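Local coordinates for protein probable FAD-dependent oxidoreductase PA4991 (Pseudomonas aeruginosa PAO1, PDB 5EZ7) that probably functions as an FAD-dependent oxidoreductase of unknown physiological substrate, binding one FAD per subunit, at residues T8-V13 with A29-V34; A199-L204 with D364-S369. All coordinates share one frame; numbering follows the deposited sequence.

Contact 1: T8-V13 with A29-V34; sequences TDILIV and AGYATV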
ATOM      1  N   THR A   8      16.973 -20.174  -2.383  1.00 33.64           N
ATOM      2  CA  THR A   8      15.533 -20.233  -2.675  1.00 32.49           C
ATOM      3  C   THR A   8      15.285 -20.060  -4.164  1.00 30.98           C
ATOM      4  O   THR A   8      16.229 -20.002  -4.959  1.00 30.81           O
ATOM      5  CB  THR A   8      14.670 -19.131  -1.943  1.00 32.91           C
ATOM      6  OG1 THR A   8      15.293 -17.831  -2.067  1.00 33.12           O
ATOM      7  CG2 THR A   8      14.379 -19.543  -0.512  1.00 34.58           C
ATOM      8  N   ASP A   9      13.999 -19.956  -4.519  1.00 29.36           N
ATOM      9  CA  ASP A   9      13.584 -19.666  -5.860  1.00 28.58           C
ATOM     10  C   ASP A   9      13.536 -18.182  -6.125  1.00 26.92           C
ATOM     11  O   ASP A   9      14.165 -17.751  -7.068  1.00 25.73           O
ATOM     12  CB  ASP A   9      12.237 -20.332  -6.160  1.00 28.81           C
ATOM     13  CG  ASP A   9      12.294 -21.878  -6.004  1.00 30.15           C
ATOM     14  OD1 ASP A   9      13.294 -22.521  -6.446  1.00 29.25           O
ATOM     15  OD2 ASP A   9      11.336 -22.417  -5.408  1.00 30.60           O
ATOM     16  N   ILE A  10      12.729 -17.433  -5.360  1.00 26.85           N
ATOM     17  CA  ILE A  10      12.586 -15.971  -5.558  1.00 26.53           C
ATOM     18  C   ILE A  10      12.941 -15.250  -4.274  1.00 25.78           C
ATOM     19  O   ILE A  10      12.462 -15.607  -3.192  1.00 26.65           O
ATOM     20  CB  ILE A  10      11.206 -15.558  -6.151  1.00 27.21           C
ATOM     21  CG1 ILE A  10      11.078 -16.099  -7.587  1.00 28.39           C
ATOM     22  CG2 ILE A  10      11.096 -14.051  -6.328  1.00 26.64           C
ATOM     23  CD1 ILE A  10      10.354 -17.381  -7.597  1.00 29.68           C
ATOM     24  N   LEU A  11      13.845 -14.292  -4.405  1.00 25.06           N
ATOM     25  CA  LEU A  11      14.296 -13.431  -3.327  1.00 25.72           C
ATOM     26  C   LEU A  11      13.654 -12.041  -3.523  1.00 25.61           C
ATOM     27  O   LEU A  11      13.887 -11.431  -4.548  1.00 27.43           O
ATOM     28  CB  LEU A  11      15.805 -13.361  -3.428  1.00 26.22           C
ATOM     29  CG  LEU A  11      16.627 -12.445  -2.547  1.00 26.84           C
ATOM     30  CD1 LEU A  11      16.313 -12.563  -1.064  1.00 26.13           C
ATOM     31  CD2 LEU A  11      18.114 -12.746  -2.863  1.00 27.66           C
ATOM     32  N   ILE A  12      12.796 -11.587  -2.610  1.00 25.37           N
ATOM     33  CA  ILE A  12      12.064 -10.322  -2.723  1.00 24.69           C
ATOM     34  C   ILE A  12      12.739  -9.305  -1.769  1.00 24.36           C
ATOM     35  O   ILE A  12      13.082  -9.667  -0.641  1.00 24.45           O
ATOM     36  CB  ILE A  12      10.587 -10.464  -2.259  1.00 25.41           C
ATOM     37  CG1 ILE A  12       9.885 -11.707  -2.773  1.00 26.11           C
ATOM     38  CG2 ILE A  12       9.720  -9.249  -2.621  1.00 25.03           C
ATOM     39  CD1 ILE A  12       9.890 -11.841  -4.225  1.00 27.16           C
ATOM     40  N   VAL A  13      12.950  -8.059  -2.213  1.00 23.44           N
ATOM     41  CA  VAL A  13      13.520  -7.005  -1.356  1.00 22.75           C
ATOM     42  C   VAL A  13      12.433  -5.955  -1.172  1.00 22.43           C
ATOM     43  O   VAL A  13      11.974  -5.320  -2.135  1.00 22.26           O
ATOM     44  CB  VAL A  13      14.802  -6.366  -1.940  1.00 23.31           C
ATOM     45  CG1 VAL A  13      15.365  -5.277  -1.017  1.00 23.37           C
ATOM     46  CG2 VAL A  13      15.865  -7.428  -2.175  1.00 23.85           C
ATOM     47  N   ALA A  29       1.737 -20.732  -4.775  1.00 36.26           N
ATOM     48  CA  ALA A  29       2.004 -21.463  -5.999  1.00 36.65           C
ATOM     49  C   ALA A  29       3.129 -22.514  -5.850  1.00 36.91           C
ATOM     50  O   ALA A  29       3.505 -23.111  -6.844  1.00 37.31           O
ATOM     51  CB  ALA A  29       2.308 -20.484  -7.146  1.00 35.47           C
ATOM     52  N   GLY A  30       3.668 -22.732  -4.635  1.00 36.48           N
ATOM     53  CA  GLY A  30       4.717 -23.754  -4.380  1.00 35.56           C
ATOM     54  C   GLY A  30       6.169 -23.276  -4.475  1.00 33.95           C
ATOM     55  O   GLY A  30       7.084 -24.087  -4.409  1.00 33.57           O
ATOM     56  N   TYR A  31       6.410 -21.970  -4.629  1.00 32.16           N
ATOM     57  CA  TYR A  31       7.793 -21.471  -4.721  1.00 30.81           C
ATOM     58  C   TYR A  31       8.338 -21.284  -3.332  1.00 30.61           C
ATOM     59  O   TYR A  31       7.602 -20.912  -2.418  1.00 31.29           O
ATOM     60  CB  TYR A  31       7.861 -20.120  -5.411  1.00 29.55           C
ATOM     61  CG  TYR A  31       7.648 -20.194  -6.867  1.00 30.00           C
ATOM     62  CD1 TYR A  31       6.381 -20.366  -7.398  1.00 31.00           C
ATOM     63  CD2 TYR A  31       8.721 -20.117  -7.737  1.00 30.41           C
ATOM     64  CE1 TYR A  31       6.177 -20.418  -8.778  1.00 32.13           C
ATOM     65  CE2 TYR A  31       8.545 -20.181  -9.112  1.00 31.23           C
ATOM     66  CZ  TYR A  31       7.276 -20.338  -9.631  1.00 32.31           C
ATOM     67  OH  TYR A  31       7.118 -20.421 -10.984  1.00 33.06           O
ATOM     68  N   ALA A  32       9.633 -21.490  -3.176  1.00 29.76           N
ATOM     69  CA  ALA A  32      10.301 -21.130  -1.944  1.00 29.12           C
ATOM     70  C   ALA A  32      10.792 -19.679  -2.097  1.00 27.82           C
ATOM     71  O   ALA A  32      11.262 -19.286  -3.163  1.00 27.51           O
ATOM     72  CB  ALA A  32      11.466 -22.088  -1.704  1.00 30.15           C
ATOM     73  N   THR A  33      10.692 -18.894  -1.043  1.00 27.81           N
ATOM     74  CA  THR A  33      11.036 -17.472  -1.071  1.00 27.08           C
ATOM     75  C   THR A  33      11.774 -17.020   0.180  1.00 27.38           C
ATOM     76  O   THR A  33      11.677 -17.649   1.235  1.00 29.80           O
ATOM     77  CB  THR A  33       9.776 -16.595  -1.164  1.00 26.84           C
ATOM     78  OG1 THR A  33       8.949 -16.790   0.003  1.00 27.57           O
ATOM     79  CG2 THR A  33       8.997 -16.896  -2.380  1.00 27.05           C
ATOM     80  N   VAL A  34      12.529 -15.939   0.036  1.00 27.39           N
ATOM     81  CA  VAL A  34      12.975 -15.119   1.146  1.00 27.61           C
ATOM     82  C   VAL A  34      12.531 -13.686   0.861  1.00 27.05           C
ATOM     83  O   VAL A  34      12.683 -13.213  -0.285  1.00 26.34           O
ATOM     84  CB  VAL A  34      14.509 -15.171   1.274  1.00 28.84           C
ATOM     85  CG1 VAL A  34      15.036 -14.136   2.260  1.00 28.32           C
ATOM     86  CG2 VAL A  34      14.950 -16.568   1.731  1.00 30.87           C
TER
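I10 and L11 pair in parallel with T33 and V34, a buried strand-to-strand contact that closes the beta-alpha-beta unit of strand 10-13, helix 17-28 and strand 33-37 in the Rossmann-type FAD-binding fold. V34 N donates to I10 O at 3.2 Å, and I12 N to V34 O at 2.8 Å. The same pattern includes I10 N to A32 O, nearly in line with the carbonyl; D9 N is a second donor, 47° above the carbonyl plane. Chi1 of -60° sets CG of D9 beside its own backbone N; D9 OD2 then accepts A32 N, 3.0 Å away, from the anti side and somewhat out of the carboxylate plane, nearly straight at 171°. D9 CB meets the Y31 ring at its edge, 3.9 Å from CD2. On the L11 and V34 face, L11 CD1 lies 3.9 Å from V34 CG1, the two side chains side by side and pointing the same way; I10 and T33 turn to the other face and touch L26 of helix 17-28. D9 OD1 is hydrogen-bonded to H371 and S369 N. A buried carboxylate bonded at both oxygens would probably stay ionised, and it ties D9 to neighbouring loops.

Contact 2: A199-L204 with D364-S369; sequences AQRVVL and DGIRPS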
ATOM      1  N   ALA A 199      19.363 -17.284  -5.668  1.00 30.15           N
ATOM      2  CA  ALA A 199      17.951 -17.326  -6.127  1.00 28.76           C
ATOM      3  C   ALA A 199      17.822 -17.215  -7.616  1.00 27.57           C
ATOM      4  O   ALA A 199      18.671 -16.622  -8.219  1.00 27.87           O
ATOM      5  CB  ALA A 199      17.147 -16.209  -5.497  1.00 27.73           C
ATOM      6  N   GLN A 200      16.770 -17.836  -8.176  1.00 26.72           N
ATOM      7  CA  GLN A 200      16.603 -17.962  -9.638  1.00 26.47           C
ATOM      8  C   GLN A 200      16.272 -16.599 -10.139  1.00 26.78           C
ATOM      9  O   GLN A 200      16.612 -16.243 -11.275  1.00 27.06           O
ATOM     10  CB  GLN A 200      15.501 -18.950 -10.062  1.00 25.96           C
ATOM     11  CG  GLN A 200      15.592 -20.349  -9.492  1.00 26.20           C
ATOM     12  CD  GLN A 200      14.662 -21.330 -10.205  1.00 26.90           C
ATOM     13  OE1 GLN A 200      14.796 -21.566 -11.411  1.00 27.17           O
ATOM     14  NE2 GLN A 200      13.710 -21.916  -9.462  1.00 27.27           N
ATOM     15  N   ARG A 201      15.566 -15.835  -9.301  1.00 26.53           N
ATOM     16  CA  ARG A 201      15.292 -14.411  -9.569  1.00 26.65           C
ATOM     17  C   ARG A 201      15.378 -13.566  -8.341  1.00 25.45           C
ATOM     18  O   ARG A 201      15.263 -14.083  -7.258  1.00 25.08           O
ATOM     19  CB  ARG A 201      13.884 -14.235 -10.151  1.00 26.77           C
ATOM     20  CG  ARG A 201      13.723 -14.838 -11.529  1.00 28.27           C
ATOM     21  CD  ARG A 201      14.530 -14.088 -12.575  1.00 28.46           C
ATOM     22  NE  ARG A 201      14.237 -14.535 -13.933  1.00 29.27           N
ATOM     23  CZ  ARG A 201      14.854 -15.494 -14.617  1.00 30.51           C
ATOM     24  NH1 ARG A 201      15.844 -16.227 -14.106  1.00 30.92           N
ATOM     25  NH2 ARG A 201      14.469 -15.718 -15.867  1.00 31.69           N
ATOM     26  N   VAL A 202      15.515 -12.256  -8.549  1.00 25.73           N
ATOM     27  CA  VAL A 202      15.518 -11.239  -7.484  1.00 25.46           C
ATOM     28  C   VAL A 202      14.501 -10.171  -7.900  1.00 25.63           C
ATOM     29  O   VAL A 202      14.573  -9.620  -9.026  1.00 26.45           O
ATOM     30  CB  VAL A 202      16.911 -10.582  -7.269  1.00 25.93           C
ATOM     31  CG1 VAL A 202      16.860  -9.506  -6.168  1.00 26.17           C
ATOM     32  CG2 VAL A 202      17.953 -11.617  -6.896  1.00 26.36           C
ATOM     33  N   VAL A 203      13.543  -9.911  -7.010  1.00 24.35           N
ATOM     34  CA  VAL A 203      12.541  -8.896  -7.214  1.00 23.89           C
ATOM     35  C   VAL A 203      12.708  -7.727  -6.239  1.00 23.23           C
ATOM     36  O   VAL A 203      12.716  -7.917  -4.999  1.00 22.55           O
ATOM     37  CB  VAL A 203      11.135  -9.454  -7.020  1.00 24.41           C
ATOM     38  CG1 VAL A 203      10.089  -8.384  -7.390  1.00 24.28           C
ATOM     39  CG2 VAL A 203      10.939 -10.711  -7.857  1.00 25.28           C
ATOM     40  N   LEU A 204      12.769  -6.519  -6.799  1.00 22.96           N
ATOM     41  CA  LEU A 204      12.824  -5.265  -6.007  1.00 22.81           C
ATOM     42  C   LEU A 204      11.451  -4.616  -5.919  1.00 23.62           C
ATOM     43  O   LEU A 204      10.969  -3.997  -6.890  1.00 23.56           O
ATOM     44  CB  LEU A 204      13.808  -4.284  -6.611  1.00 22.77           C
ATOM     45  CG  LEU A 204      15.191  -4.799  -6.906  1.00 23.27           C
ATOM     46  CD1 LEU A 204      16.043  -3.650  -7.406  1.00 24.25           C
ATOM     47  CD2 LEU A 204      15.801  -5.408  -5.670  1.00 23.15           C
ATOM     48  N   ASP A 364       9.151 -17.282 -18.760  1.00 44.29           N
ATOM     49  CA  ASP A 364      10.560 -17.651 -18.741  1.00 44.84           C
ATOM     50  C   ASP A 364      10.814 -19.092 -18.338  1.00 44.60           C
ATOM     51  O   ASP A 364      11.940 -19.580 -18.487  1.00 44.76           O
ATOM     52  CB  ASP A 364      11.367 -16.705 -17.839  1.00 44.75           C
ATOM     53  CG  ASP A 364      11.751 -15.392 -18.548  1.00 46.08           C
ATOM     54  OD1 ASP A 364      11.326 -15.179 -19.725  1.00 46.12           O
ATOM     55  OD2 ASP A 364      12.491 -14.594 -17.910  1.00 45.89           O
ATOM     56  N   GLY A 365       9.770 -19.774 -17.864  1.00 42.70           N
ATOM     57  CA  GLY A 365       9.847 -21.175 -17.524  1.00 41.37           C
ATOM     58  C   GLY A 365      10.476 -21.438 -16.171  1.00 38.47           C
ATOM     59  O   GLY A 365      10.984 -22.500 -15.960  1.00 39.01           O
ATOM     60  N   ILE A 366      10.407 -20.501 -15.236  1.00 36.19           N
ATOM     61  CA  ILE A 366      11.030 -20.687 -13.913  1.00 34.55           C
ATOM     62  C   ILE A 366      10.080 -21.501 -13.024  1.00 35.34           C
ATOM     63  O   ILE A 366       8.986 -21.075 -12.814  1.00 34.88           O
ATOM     64  CB  ILE A 366      11.388 -19.310 -13.284  1.00 31.71           C
ATOM     65  CG1 ILE A 366      12.361 -18.513 -14.165  1.00 31.49           C
ATOM     66  CG2 ILE A 366      11.925 -19.447 -11.875  1.00 30.83           C
ATOM     67  CD1 ILE A 366      13.724 -19.161 -14.394  1.00 32.52           C
ATOM     68  N   ARG A 367      10.511 -22.656 -12.515  1.00 37.60           N
ATOM     69  CA  ARG A 367       9.700 -23.503 -11.623  1.00 39.42           C
ATOM     70  C   ARG A 367      10.309 -23.683 -10.249  1.00 38.84           C
ATOM     71  O   ARG A 367      11.498 -23.486 -10.071  1.00 39.00           O
ATOM     72  CB  ARG A 367       9.510 -24.900 -12.201  1.00 42.29           C
ATOM     73  CG  ARG A 367       8.970 -24.943 -13.618  1.00 46.39           C
ATOM     74  CD  ARG A 367       7.511 -24.510 -13.761  1.00 49.32           C
ATOM     75  NE  ARG A 367       7.289 -23.971 -15.113  1.00 53.76           N
ATOM     76  CZ  ARG A 367       6.255 -23.205 -15.508  1.00 57.69           C
ATOM     77  NH1 ARG A 367       6.198 -22.774 -16.771  1.00 60.22           N
ATOM     78  NH2 ARG A 367       5.262 -22.876 -14.683  1.00 57.85           N
ATOM     79  N   PRO A 368       9.494 -24.096  -9.258  1.00 40.30           N
ATOM     80  CA  PRO A 368      10.084 -24.345  -7.943  1.00 41.08           C
ATOM     81  C   PRO A 368      11.126 -25.430  -8.020  1.00 42.60           C
ATOM     82  O   PRO A 368      10.878 -26.427  -8.657  1.00 44.74           O
ATOM     83  CB  PRO A 368       8.881 -24.814  -7.101  1.00 41.21           C
ATOM     84  CG  PRO A 368       7.709 -24.132  -7.723  1.00 40.25           C
ATOM     85  CD  PRO A 368       8.017 -24.159  -9.200  1.00 40.90           C
ATOM     86  N   SER A 369      12.281 -25.206  -7.417  1.00 42.99           N
ATOM     87  CA  SER A 369      13.329 -26.203  -7.342  1.00 44.87           C
ATOM     88  C   SER A 369      13.323 -26.845  -5.940  1.00 45.88           C
ATOM     89  O   SER A 369      12.347 -26.742  -5.240  1.00 44.23           O
ATOM     90  CB  SER A 369      14.673 -25.556  -7.631  1.00 44.37           C
ATOM     91  OG  SER A 369      15.669 -26.545  -7.504  1.00 46.33           O
TER
HETATM   92  O   HOH W   1      13.350 -23.099 -12.974  1.00 20.72           O
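Q200 carries CG beside its own backbone N (chi1 -54°) and then runs extended toward R367, while R201 bends at chi2 (-68°), which sets the direction of CD; the rest of the chain carries the guanidinium to D364 and I366. Q200 and R201 belong to segment 199-204, which carries strand 201-204, the neighbour of strand 10-13 in the parallel core of the Rossmann-type fold, and they meet the loop that follows helix 350-364. That helix ends in a Schellman motif, with G365 at positive phi, after which the chain continues to I366 and R367.

The carboxamide of Q200 addresses both backbone polar groups of R367. Q200 NE2 donates to R367 O at 2.8 Å, with the acceptor close to the amide plane. Q200 OE1 works through a water, which donates to it at 2.6 Å and accepts from R367 N at 2.9 Å. NE2 has a second partner in D9 OD1, which links the amide to segment 8-13.

I366 fills the angle between the two polar chains. I366 CG2 lies 3.6 Å from Q200 OE1, the two side chains sliding past each other in opposite directions. I366 CG1 sits 3.8 Å above the R201 guanidinium plane, displaced toward the rim, and CD1 covers the same face.

A salt bridge completes the contact at the surface: R201 NH2 approaches D364 OD2 at 3.1 Å on the anti side of the carboxylate and tilted out of its plane. The oxygen lies in the guanidinium plane, but the two flat groups are turned 68° apart. D364 OD1 forms a further salt bridge with R360, so the carboxylate is shared between two arginines. The guanidinium is also held from its own segment, where R201 NH1 donates to Q200 O at 2.9 Å, approaching from above that carbonyl's plane.

Contacts 1 and 2 illustrate how neighbouring strands of one sheet are joined differently in the buried core and at the protein surface. Strands 10-13 and 201-204 are neighbours, and V13 N lies 2.8 Å from V203 O in a probable hydrogen bond between them. Contact 1 is buried and relies on parallel backbone pairing, apolar packing of L11 on V34 and the buried carboxylate of D9; contact 2 lies at the surface, where side-chain amide, water and salt bridge join segment 199-204 to a post-helical loop. D9 links the two, as does Y31, whose OH is 2.7 Å from I366 O, a probable hydrogen bond. FAD touches V13, the last residue of segment 8-13, whereas contact 2 lies away from the annotated sites.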